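Local coordinates for protein flavoredoxin (Desulfovibrio vulgaris str. 'Miyazaki F', PDB 2D5M) that binds flavin mononucleotide and probably carries electrons through it, as a member of the flavin reductase-like family, at residues 22-27 with 53-58; 16-21 with 28-33; 63-68 with 106-111. One frame throughout, in Å; residues are numbered along the deposited sequence.

Interaction 1: 22-27 with 53-58; sequences YDRDSR and ATYTYR. With FMN (flavin mononucleotide), chain E.
D23 and R24 of the loop 22-27 face Y55 and R58 on the first turn of helix 55-63, and the nearest CA atoms, those of D23 and R58, stay 7.8 Å apart. Side chains therefore bridge the gap. Y55 CG lies anti to the backbone N (chi1 -167°), and the Y55 hydroxyl donates to D23, with OH 2.6 Å from OD2. The bond comes on the anti side of OD2. This oxygen sits at the ring edge, near its plane, with the carboxylate turned 69° from the ring. R27 NH1 grips the same oxygen from the other face of the carboxylate, 2.9 Å from D23 OD2, as a salt bridge. The remaining oxygen, OD1, takes the backbone N of D25 and of R27 from opposite faces. Four bonds thus fix the rotation of this buried carboxylate. The R27 charge should help to keep it ionised.

R24 runs out from the loop to R58. The two guanidinium groups stack with planes 7° apart and centres 3.8 Å apart, and R24 NH1 sits over the centre of R58. Both are donors, so no bond joins them. E62 forms a salt bridge with R58 NE and probably eases the repulsion. R24 NH1 also gives Y55 OH a weak bond of 3.0 Å.

On the helix side, Y55 N donates to FMN O1P at 2.9 Å. T56 grips FMN O2P twice, through N and OG1. T54 is the N-cap, its OG1 accepting from Y57 N. The loop contains a type I beta turn from D23 to S26, with an Asx turn at D23, and it packs against a helix N-terminus that binds the flavin phosphate.

Interaction 2: 16-21 with 28-33; sequences LFLVGT and PNIMAA. With FMN (flavin mononucleotide), chain E.
F17 and A33 begin the pairing of strands 17-21 and 28-33, which run antiparallel with axes 4.4 Å apart at closest approach. Backbone bonds come in three reciprocal pairs: F17 with A33, V19 with M31 and T21 with N29. Between them, CA-H...O contacts close the gaps; G20 CA lies 3.1 Å from N29 O. These strands form a beta hairpin in the antiparallel sheet of the flavin reductase-like, FMN-binding fold.

Apolar contacts fall on both faces. L18 and M31 each have two conformers, and their contacts hold for the one described. On one face, L18 CD2 meets I30 CD1, the two side chains crossing obliquely, and L16 CD1 reaches A32 CB. On the other, V19 and M31 lie side by side, with V19 CB against M31 SD. The M31 chain bends at chi2 (81°) and chi3 (76°). Its CE ends near FMN N1.

Polar contacts to the flavin come from strand 28-33. N29 ND2 donates almost straight to FMN O3P, 2.8 Å away at 175°. The ribityl O2' of FMN donates to A32 O at 2.7 Å and takes a weak bond from A32 N. K92 also binds the flavin and donates through NZ to I30 O.

Interaction 3: 63-68 with 106-111; sequences RGAFTI and VDAPYV
R63 and D107 form the salt bridge of this contact, with NH1 2.8 Å from OD2. The carboxylate oxygen sits at the edge of the guanidinium, near its plane, and uses its syn lone pair. The two planes are nearly perpendicular, at 84°.

At the far end T67 makes the second direct bond. Its OG1 donates to P109 O over 2.6 Å, tilted 29° from the carbonyl plane. T67 CG2 also packs beside this carbonyl and against A108 CB.

Small side chains fill the middle. A65 CB lies 4.0 Å from V106 CB. A108 CB rests against the backbone of F66, 3.6 Å from its CA. No direct backbone hydrogen bond joins the segments. One water joins the two backbones, donating to A65 O and, at 2.8 Å, to D107 O. A second joins R63 O to the D107 carboxylate, donating to OD2 of D107 at 2.7 Å, so this carboxylate oxygen holds both a water and an arginine.

Further out, R63 is steadied by the end of strand 14-22 and the loop after it. Its NH2 donates to D23 O, and its NE makes a weak bond to Y22 O. D107 is the centre of an inverse gamma turn, which leads the chain from V106 into A108. F66 turns from this contact onto V19 and L120, while Y110 bonds by backbone to V101 and packs on K2 of the second subunit. G64, with positive phi, lies between the end of helix 55-63 and strand 65-70. The contact joins this helix-to-strand junction of the main antiparallel sheet to a separate two-stranded antiparallel sheet, 100-102 with 109-111, by side chains and water.

Overall arrangement
Interactions 1 and 2 both bind the flavin, and their centres lie 11 Å apart. They meet at T56, whose OG1 is 3.3 Å from N29 ND2. T56 and N29 each bond the FMN phosphate, one from helix 55-63 and the other from strand 28-41. Interaction 3 lies further off; F66 is about 11 Å from the FMN, measured from its side chain. It is tied to interaction 1 by packing of the Y22 ring, with Y22 CE2 3.5 Å from P109 N. It is tied to interaction 2 within the main sheet, where G20 N is 2.9 Å from T67 O. Strand 14-22 pairs with both 28-41 and 65-70.

Interaction 1: 22-27 with 53-58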
loop_
_atom_site.group_PDB
_atom_site.type_symbol
_atom_site.label_atom_id
_atom_site.label_comp_id
_atom_site.label_asym_id
_atom_site.label_seq_id
_atom_site.Cartn_x
_atom_site.Cartn_y
_atom_site.Cartn_z
ATOM N N TYR A 22 3.328 14.256 -17.997
ATOM C CA TYR A 22 3.250 15.394 -18.909
ATOM C C TYR A 22 1.933 15.357 -19.678
ATOM O O TYR A 22 1.532 14.292 -20.165
ATOM C CB TYR A 22 4.393 15.346 -19.936
ATOM C CG TYR A 22 5.760 15.616 -19.413
ATOM C CD1 TYR A 22 6.105 16.779 -18.793
ATOM C CD2 TYR A 22 6.769 14.620 -19.558
ATOM C CE1 TYR A 22 7.395 17.012 -18.306
ATOM C CE2 TYR A 22 8.042 14.853 -19.078
ATOM C CZ TYR A 22 8.367 16.054 -18.469
ATOM O OH TYR A 22 9.628 16.230 -17.997
ATOM N N ASP A 23 1.263 16.503 -19.816
ATOM C CA ASP A 23 0.101 16.582 -20.690
ATOM C C ASP A 23 0.540 16.732 -22.130
ATOM O O ASP A 23 1.721 16.673 -22.477
ATOM C CB ASP A 23 -0.892 17.641 -20.226
ATOM C CG ASP A 23 -0.572 19.080 -20.645
ATOM O OD1 ASP A 23 0.510 19.352 -21.212
ATOM O OD2 ASP A 23 -1.437 19.925 -20.358
ATOM N N ARG A 24 -0.437 16.908 -23.004
ATOM C CA ARG A 24 -0.162 16.943 -24.453
ATOM C C ARG A 24 0.700 18.123 -24.877
ATOM O O ARG A 24 1.342 18.006 -25.939
ATOM C CB ARG A 24 -1.466 16.917 -25.222
ATOM C CG ARG A 24 -2.294 18.189 -25.028
ATOM C CD ARG A 24 -3.760 17.881 -25.487
ATOM N NE ARG A 24 -4.640 19.004 -25.255
ATOM C CZ ARG A 24 -5.121 19.300 -24.066
ATOM N NH1 ARG A 24 -4.876 18.591 -22.960
ATOM N NH2 ARG A 24 -5.927 20.364 -23.951
ATOM N N ASP A 25 0.736 19.155 -24.075
ATOM C CA ASP A 25 1.551 20.351 -24.314
ATOM C C ASP A 25 2.815 20.335 -23.455
ATOM O O ASP A 25 3.450 21.367 -23.360
ATOM C CB ASP A 25 0.712 21.595 -24.021
ATOM C CG ASP A 25 -0.442 21.715 -25.002
ATOM O OD1 ASP A 25 -0.064 21.655 -26.189
ATOM O OD2 ASP A 25 -1.617 21.850 -24.576
ATOM N N SER A 26 3.157 19.183 -22.890
ATOM C CA SER A 26 4.378 18.967 -22.113
ATOM C C SER A 26 4.350 19.722 -20.817
ATOM O O SER A 26 5.389 19.971 -20.168
ATOM C CB SER A 26 5.638 19.309 -22.934
ATOM O OG SER A 26 5.757 18.425 -24.032
ATOM N N ARG A 27 3.160 20.101 -20.333
ATOM C CA ARG A 27 3.037 20.693 -19.008
ATOM C C ARG A 27 3.172 19.602 -17.952
ATOM O O ARG A 27 2.461 18.590 -18.024
ATOM C CB ARG A 27 1.667 21.396 -18.862
ATOM C CG ARG A 27 1.412 22.451 -19.897
ATOM C CD ARG A 27 0.016 23.009 -19.940
ATOM N NE ARG A 27 -0.507 23.426 -18.655
ATOM C CZ ARG A 27 -1.450 22.859 -17.887
ATOM N NH1 ARG A 27 -2.094 21.760 -18.223
ATOM N NH2 ARG A 27 -1.788 23.433 -16.726
ATOM N N ALA A 53 -11.860 11.319 -14.037
ATOM C CA ALA A 53 -11.993 12.754 -13.938
ATOM C C ALA A 53 -10.659 13.443 -13.745
ATOM O O ALA A 53 -10.552 14.659 -13.933
ATOM C CB ALA A 53 -12.927 13.138 -12.791
ATOM N N THR A 54 -9.616 12.728 -13.299
ATOM C CA THR A 54 -8.352 13.397 -13.047
ATOM C C THR A 54 -7.667 13.773 -14.373
ATOM O O THR A 54 -7.764 13.054 -15.371
ATOM C CB THR A 54 -7.404 12.565 -12.201
ATOM O OG1 THR A 54 -7.017 11.406 -12.886
ATOM C CG2 THR A 54 -7.998 12.176 -10.884
ATOM N N TYR A 55 -6.986 14.904 -14.352
ATOM C CA TYR A 55 -6.227 15.307 -15.559
ATOM C C TYR A 55 -5.114 14.285 -15.828
ATOM O O TYR A 55 -4.772 13.960 -16.969
ATOM C CB TYR A 55 -5.715 16.721 -15.364
ATOM C CG TYR A 55 -5.195 17.399 -16.604
ATOM C CD1 TYR A 55 -6.060 17.606 -17.679
ATOM C CD2 TYR A 55 -3.900 17.837 -16.746
ATOM C CE1 TYR A 55 -5.675 18.227 -18.845
ATOM C CE2 TYR A 55 -3.462 18.481 -17.900
ATOM C CZ TYR A 55 -4.337 18.666 -18.963
ATOM O OH TYR A 55 -3.990 19.289 -20.138
ATOM N N THR A 56 -4.520 13.765 -14.756
ATOM C CA THR A 56 -3.471 12.765 -14.853
ATOM C C THR A 56 -3.892 11.534 -15.616
ATOM O O THR A 56 -3.110 10.981 -16.386
ATOM C CB THR A 56 -3.029 12.387 -13.422
ATOM O OG1 THR A 56 -2.466 13.553 -12.809
ATOM C CG2 THR A 56 -1.998 11.309 -13.399
ATOM N N TYR A 57 -5.076 11.051 -15.498
ATOM C CA TYR A 57 -5.652 9.932 -16.192
ATOM C C TYR A 57 -5.447 10.144 -17.686
ATOM O O TYR A 57 -4.993 9.256 -18.412
ATOM C CB TYR A 57 -7.128 9.722 -15.803
ATOM C CG TYR A 57 -7.806 8.561 -16.499
ATOM C CD1 TYR A 57 -8.109 7.416 -15.825
ATOM C CD2 TYR A 57 -8.240 8.588 -17.810
ATOM C CE1 TYR A 57 -8.749 6.340 -16.414
ATOM C CE2 TYR A 57 -8.849 7.560 -18.423
ATOM C CZ TYR A 57 -9.111 6.421 -17.718
ATOM O OH TYR A 57 -9.764 5.359 -18.348
ATOM N N ARG A 58 -5.902 11.309 -18.149
ATOM C CA ARG A 58 -5.797 11.628 -19.568
ATOM C C ARG A 58 -4.337 11.565 -19.981
ATOM O O ARG A 58 -3.988 10.944 -20.993
ATOM C CB ARG A 58 -6.386 12.993 -19.846
ATOM C CG ARG A 58 -6.201 13.413 -21.324
ATOM C CD ARG A 58 -6.851 14.764 -21.582
ATOM N NE ARG A 58 -6.597 15.165 -22.958
ATOM C CZ ARG A 58 -7.203 16.220 -23.530
ATOM N NH1 ARG A 58 -8.040 16.927 -22.787
ATOM N NH2 ARG A 58 -6.932 16.529 -24.799
HETATM N N1 FMN E . -7.399 10.263 -6.693
HETATM C C2 FMN E . -7.381 9.107 -7.426
HETATM O O2 FMN E . -7.938 9.049 -8.532
HETATM N N3 FMN E . -6.754 7.985 -6.890
HETATM C C4 FMN E . -6.168 7.919 -5.646
HETATM O O4 FMN E . -5.635 6.862 -5.248
HETATM C C4A FMN E . -6.234 9.104 -4.862
HETATM N N5 FMN E . -5.728 9.095 -3.606
HETATM C C5A FMN E . -5.674 10.311 -2.973
HETATM C C6 FMN E . -5.122 10.342 -1.661
HETATM C C7 FMN E . -4.973 11.513 -0.935
HETATM C C7M FMN E . -4.432 11.528 0.475
HETATM C C8 FMN E . -5.371 12.744 -1.580
HETATM C C8M FMN E . -5.135 14.056 -0.850
HETATM C C9 FMN E . -5.976 12.718 -2.825
HETATM C C9A FMN E . -6.130 11.538 -3.534
HETATM N N10 FMN E . -6.766 11.450 -4.792
HETATM C C10 FMN E . -6.773 10.265 -5.486
HETATM C "C1'" FMN E . -7.360 12.670 -5.406
HETATM C "C2'" FMN E . -6.474 13.276 -6.492
HETATM O "O2'" FMN E . -5.113 13.429 -6.070
HETATM C "C3'" FMN E . -7.028 14.660 -6.849
HETATM O "O3'" FMN E . -8.295 14.442 -7.512
HETATM C "C4'" FMN E . -6.108 15.502 -7.720
HETATM O "O4'" FMN E . -6.622 16.860 -7.644
HETATM C "C5'" FMN E . -6.055 15.073 -9.144
HETATM O "O5'" FMN E . -5.157 15.988 -9.851
HETATM P P FMN E . -5.139 16.066 -11.460
HETATM O O1P FMN E . -6.551 16.438 -11.933
HETATM O O2P FMN E . -4.712 14.743 -12.048
HETATM O O3P FMN E . -4.134 17.184 -11.669
#

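Interaction 2: 16-21 with 28-33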
loop_
_atom_site.group_PDB
_atom_site.type_symbol
_atom_site.label_atom_id
_atom_site.label_comp_id
_atom_site.label_asym_id
_atom_site.label_seq_id
_atom_site.Cartn_x
_atom_site.Cartn_y
_atom_site.Cartn_z
ATOM N N LEU A 16 1.330 7.480 0.050
ATOM C CA LEU A 16 1.037 8.799 -0.485
ATOM C C LEU A 16 1.985 9.012 -1.651
ATOM O O LEU A 16 3.065 9.598 -1.525
ATOM C CB LEU A 16 1.175 9.926 0.584
ATOM C CG LEU A 16 0.800 11.340 0.105
ATOM C CD1 LEU A 16 -0.652 11.394 -0.289
ATOM C CD2 LEU A 16 1.142 12.373 1.171
ATOM N N PHE A 17 1.612 8.468 -2.803
ATOM C CA PHE A 17 2.397 8.586 -4.014
ATOM C C PHE A 17 2.017 9.850 -4.782
ATOM O O PHE A 17 0.858 10.082 -5.030
ATOM C CB PHE A 17 2.113 7.384 -4.907
ATOM C CG PHE A 17 2.625 6.037 -4.358
ATOM C CD1 PHE A 17 2.064 4.864 -4.865
ATOM C CD2 PHE A 17 3.626 5.911 -3.393
ATOM C CE1 PHE A 17 2.480 3.606 -4.501
ATOM C CE2 PHE A 17 4.057 4.611 -3.033
ATOM C CZ PHE A 17 3.512 3.468 -3.581
ATOM N N LEU A 18 3.012 10.608 -5.249
ATOM C CA LEU A 18 2.721 11.669 -6.182
ATOM C C LEU A 18 2.997 11.164 -7.605
ATOM O O LEU A 18 4.148 10.880 -7.988
ATOM C CB LEU A 18 3.470 12.954 -5.935
ATOM C CG LEU A 18 2.932 13.729 -4.711
ATOM C CD1 LEU A 18 3.305 12.998 -3.434
ATOM C CD2 LEU A 18 3.400 15.179 -4.782
ATOM N N VAL A 19 1.934 10.998 -8.378
ATOM C CA VAL A 19 1.988 10.454 -9.731
ATOM C C VAL A 19 2.255 11.588 -10.679
ATOM O O VAL A 19 1.465 12.547 -10.760
ATOM C CB VAL A 19 0.668 9.751 -10.074
ATOM C CG1 VAL A 19 0.724 9.237 -11.495
ATOM C CG2 VAL A 19 0.387 8.582 -9.119
ATOM N N GLY A 20 3.391 11.515 -11.382
ATOM C CA GLY A 20 3.879 12.601 -12.248
ATOM C C GLY A 20 3.677 12.258 -13.699
ATOM O O GLY A 20 3.942 11.129 -14.142
ATOM N N THR A 21 3.247 13.232 -14.497
ATOM C CA THR A 21 2.973 13.079 -15.912
ATOM C C THR A 21 3.241 14.383 -16.680
ATOM O O THR A 21 3.382 15.449 -16.084
ATOM C CB THR A 21 1.496 12.718 -16.154
ATOM O OG1 THR A 21 0.649 13.728 -15.596
ATOM C CG2 THR A 21 1.115 11.328 -15.639
ATOM N N PRO A 28 4.054 19.751 -16.977
ATOM C CA PRO A 28 4.240 18.736 -15.960
ATOM C C PRO A 28 3.172 18.800 -14.888
ATOM O O PRO A 28 2.709 19.877 -14.514
ATOM C CB PRO A 28 5.625 19.061 -15.389
ATOM C CG PRO A 28 5.677 20.546 -15.466
ATOM C CD PRO A 28 5.009 20.905 -16.773
ATOM N N ASN A 29 2.809 17.638 -14.347
ATOM C CA ASN A 29 1.781 17.546 -13.319
ATOM C C ASN A 29 2.146 16.478 -12.284
ATOM O O ASN A 29 2.946 15.591 -12.558
ATOM C CB ASN A 29 0.450 17.175 -13.948
ATOM C CG ASN A 29 -0.755 17.453 -13.054
ATOM O OD1 ASN A 29 -0.705 18.333 -12.180
ATOM N ND2 ASN A 29 -1.844 16.733 -13.304
ATOM N N ILE A 30 1.538 16.625 -11.113
ATOM C CA ILE A 30 1.572 15.646 -10.064
ATOM C C ILE A 30 0.196 15.613 -9.425
ATOM O O ILE A 30 -0.430 16.668 -9.253
ATOM C CB ILE A 30 2.619 15.955 -8.961
ATOM C CG1 ILE A 30 2.751 17.462 -8.677
ATOM C CG2 ILE A 30 3.950 15.285 -9.293
ATOM C CD1 ILE A 30 3.617 17.852 -7.483
ATOM N N MET A 31 -0.244 14.408 -9.043
ATOM C CA MET A 31 -1.445 14.206 -8.234
ATOM C C MET A 31 -1.122 13.237 -7.131
ATOM O O MET A 31 -0.173 12.467 -7.226
ATOM C CB MET A 31 -2.652 13.761 -9.055
ATOM C CG MET A 31 -2.437 12.470 -9.824
ATOM S SD MET A 31 -2.636 10.971 -8.853
ATOM C CE MET A 31 -4.417 10.845 -8.697
ATOM N N ALA A 32 -1.895 13.256 -6.045
ATOM C CA ALA A 32 -1.724 12.306 -4.956
ATOM C C ALA A 32 -2.564 11.047 -5.172
ATOM O O ALA A 32 -3.762 11.134 -5.535
ATOM C CB ALA A 32 -2.146 12.954 -3.653
ATOM N N ALA A 33 -1.976 9.908 -4.901
ATOM C CA ALA A 33 -2.657 8.608 -5.003
ATOM C C ALA A 33 -2.295 7.758 -3.780
ATOM O O ALA A 33 -1.121 7.501 -3.542
ATOM C CB ALA A 33 -2.304 7.865 -6.253
HETATM N N1 FMN E . -7.399 10.263 -6.693
HETATM C C2 FMN E . -7.381 9.107 -7.426
HETATM O O2 FMN E . -7.938 9.049 -8.532
HETATM N N3 FMN E . -6.754 7.985 -6.890
HETATM C C4 FMN E . -6.168 7.919 -5.646
HETATM O O4 FMN E . -5.635 6.862 -5.248
HETATM C C4A FMN E . -6.234 9.104 -4.862
HETATM N N5 FMN E . -5.728 9.095 -3.606
HETATM C C5A FMN E . -5.674 10.311 -2.973
HETATM C C6 FMN E . -5.122 10.342 -1.661
HETATM C C7 FMN E . -4.973 11.513 -0.935
HETATM C C7M FMN E . -4.432 11.528 0.475
HETATM C C8 FMN E . -5.371 12.744 -1.580
HETATM C C8M FMN E . -5.135 14.056 -0.850
HETATM C C9 FMN E . -5.976 12.718 -2.825
HETATM C C9A FMN E . -6.130 11.538 -3.534
HETATM N N10 FMN E . -6.766 11.450 -4.792
HETATM C C10 FMN E . -6.773 10.265 -5.486
HETATM C "C1'" FMN E . -7.360 12.670 -5.406
HETATM C "C2'" FMN E . -6.474 13.276 -6.492
HETATM O "O2'" FMN E . -5.113 13.429 -6.070
HETATM C "C3'" FMN E . -7.028 14.660 -6.849
HETATM O "O3'" FMN E . -8.295 14.442 -7.512
HETATM C "C4'" FMN E . -6.108 15.502 -7.720
HETATM O "O4'" FMN E . -6.622 16.860 -7.644
HETATM C "C5'" FMN E . -6.055 15.073 -9.144
HETATM O "O5'" FMN E . -5.157 15.988 -9.851
HETATM P P FMN E . -5.139 16.066 -11.460
HETATM O O1P FMN E . -6.551 16.438 -11.933
HETATM O O2P FMN E . -4.712 14.743 -12.048
HETATM O O3P FMN E . -4.134 17.184 -11.669
#

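Interaction 3: 63-68 with 106-111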
loop_
_atom_site.group_PDB
_atom_site.type_symbol
_atom_site.label_atom_id
_atom_site.label_comp_id
_atom_site.label_asym_id
_atom_site.label_seq_id
_atom_site.Cartn_x
_atom_site.Cartn_y
_atom_site.Cartn_z
ATOM N N ARG A 63 0.443 9.320 -22.973
ATOM C CA ARG A 63 1.881 9.130 -23.037
ATOM C C ARG A 63 2.373 7.767 -22.637
ATOM O O ARG A 63 3.515 7.379 -22.921
ATOM C CB ARG A 63 2.597 10.166 -22.177
ATOM C CG ARG A 63 2.555 11.509 -22.985
ATOM C CD ARG A 63 3.463 12.495 -22.296
ATOM N NE ARG A 63 3.269 13.794 -22.885
ATOM C CZ ARG A 63 3.990 14.325 -23.835
ATOM N NH1 ARG A 63 5.007 13.679 -24.390
ATOM N NH2 ARG A 63 3.653 15.520 -24.270
ATOM N N GLY A 64 1.515 6.993 -21.943
ATOM C CA GLY A 64 1.943 5.625 -21.563
ATOM C C GLY A 64 3.076 5.588 -20.583
ATOM O O GLY A 64 3.842 4.620 -20.576
ATOM N N ALA A 65 3.208 6.592 -19.738
ATOM C CA ALA A 65 4.325 6.724 -18.834
ATOM C C ALA A 65 3.915 7.620 -17.667
ATOM O O ALA A 65 3.141 8.553 -17.849
ATOM C CB ALA A 65 5.505 7.387 -19.544
ATOM N N PHE A 66 4.479 7.330 -16.488
ATOM C CA PHE A 66 4.252 8.156 -15.334
ATOM C C PHE A 66 5.391 7.875 -14.346
ATOM O O PHE A 66 6.098 6.876 -14.461
ATOM C CB PHE A 66 2.900 7.909 -14.677
ATOM C CG PHE A 66 2.599 6.495 -14.206
ATOM C CD1 PHE A 66 2.788 6.167 -12.853
ATOM C CD2 PHE A 66 2.099 5.536 -15.040
ATOM C CE1 PHE A 66 2.440 4.902 -12.394
ATOM C CE2 PHE A 66 1.814 4.242 -14.587
ATOM C CZ PHE A 66 1.974 3.918 -13.255
ATOM N N THR A 67 5.554 8.775 -13.394
ATOM C CA THR A 67 6.459 8.561 -12.305
ATOM C C THR A 67 5.669 8.505 -10.991
ATOM O O THR A 67 4.534 8.942 -10.937
ATOM C CB THR A 67 7.518 9.682 -12.182
ATOM O OG1 THR A 67 6.825 10.863 -11.828
ATOM C CG2 THR A 67 8.296 9.829 -13.461
ATOM N N ILE A 68 6.322 7.976 -9.948
ATOM C CA ILE A 68 5.878 8.081 -8.576
ATOM C C ILE A 68 7.010 8.723 -7.799
ATOM O O ILE A 68 8.098 8.192 -7.736
ATOM C CB ILE A 68 5.460 6.720 -8.020
ATOM C CG1 ILE A 68 4.138 6.276 -8.668
ATOM C CG2 ILE A 68 5.377 6.766 -6.471
ATOM C CD1 ILE A 68 3.762 4.841 -8.414
ATOM N N VAL A 106 11.629 7.192 -18.959
ATOM C CA VAL A 106 10.193 7.257 -19.348
ATOM C C VAL A 106 9.831 8.730 -19.565
ATOM O O VAL A 106 10.466 9.620 -19.004
ATOM C CB VAL A 106 9.233 6.588 -18.357
ATOM C CG1 VAL A 106 9.721 5.182 -17.960
ATOM C CG2 VAL A 106 9.050 7.431 -17.101
ATOM N N ASP A 107 8.770 8.866 -20.349
ATOM C CA ASP A 107 8.258 10.185 -20.772
ATOM C C ASP A 107 7.337 10.820 -19.736
ATOM O O ASP A 107 6.106 10.941 -19.940
ATOM C CB ASP A 107 7.538 10.021 -22.093
ATOM C CG ASP A 107 7.162 11.346 -22.717
ATOM O OD1 ASP A 107 7.757 12.389 -22.341
ATOM O OD2 ASP A 107 6.279 11.309 -23.610
ATOM N N ALA A 108 7.899 11.214 -18.590
ATOM C CA ALA A 108 7.175 11.787 -17.448
ATOM C C ALA A 108 8.160 12.480 -16.538
ATOM O O ALA A 108 9.308 12.029 -16.417
ATOM C CB ALA A 108 6.409 10.727 -16.680
ATOM N N PRO A 109 7.729 13.520 -15.839
ATOM C CA PRO A 109 8.573 14.186 -14.853
ATOM C C PRO A 109 8.423 13.551 -13.459
ATOM O O PRO A 109 7.332 13.029 -13.171
ATOM C CB PRO A 109 8.020 15.595 -14.802
ATOM C CG PRO A 109 6.526 15.361 -14.986
ATOM C CD PRO A 109 6.425 14.161 -15.915
ATOM N N TYR A 110 9.447 13.684 -12.633
ATOM C CA TYR A 110 9.325 13.383 -11.203
ATOM C C TYR A 110 9.658 14.646 -10.413
ATOM O O TYR A 110 10.100 15.657 -10.957
ATOM C CB TYR A 110 10.151 12.210 -10.780
ATOM C CG TYR A 110 11.646 12.317 -10.937
ATOM C CD1 TYR A 110 12.438 12.835 -9.951
ATOM C CD2 TYR A 110 12.288 11.885 -12.083
ATOM C CE1 TYR A 110 13.827 12.930 -10.080
ATOM C CE2 TYR A 110 13.656 11.950 -12.206
ATOM C CZ TYR A 110 14.411 12.489 -11.218
ATOM O OH TYR A 110 15.794 12.546 -11.337
ATOM N N VAL A 111 9.441 14.585 -9.095
ATOM C CA VAL A 111 9.639 15.743 -8.238
ATOM C C VAL A 111 11.080 15.760 -7.729
ATOM O O VAL A 111 11.453 14.893 -6.915
ATOM C CB VAL A 111 8.660 15.785 -7.057
ATOM C CG1 VAL A 111 8.874 17.077 -6.300
ATOM C CG2 VAL A 111 7.221 15.658 -7.533
HETATM O O HOH W 1 5.237 8.989 -24.531
HETATM O O HOH W 2 3.613 11.377 -18.714
#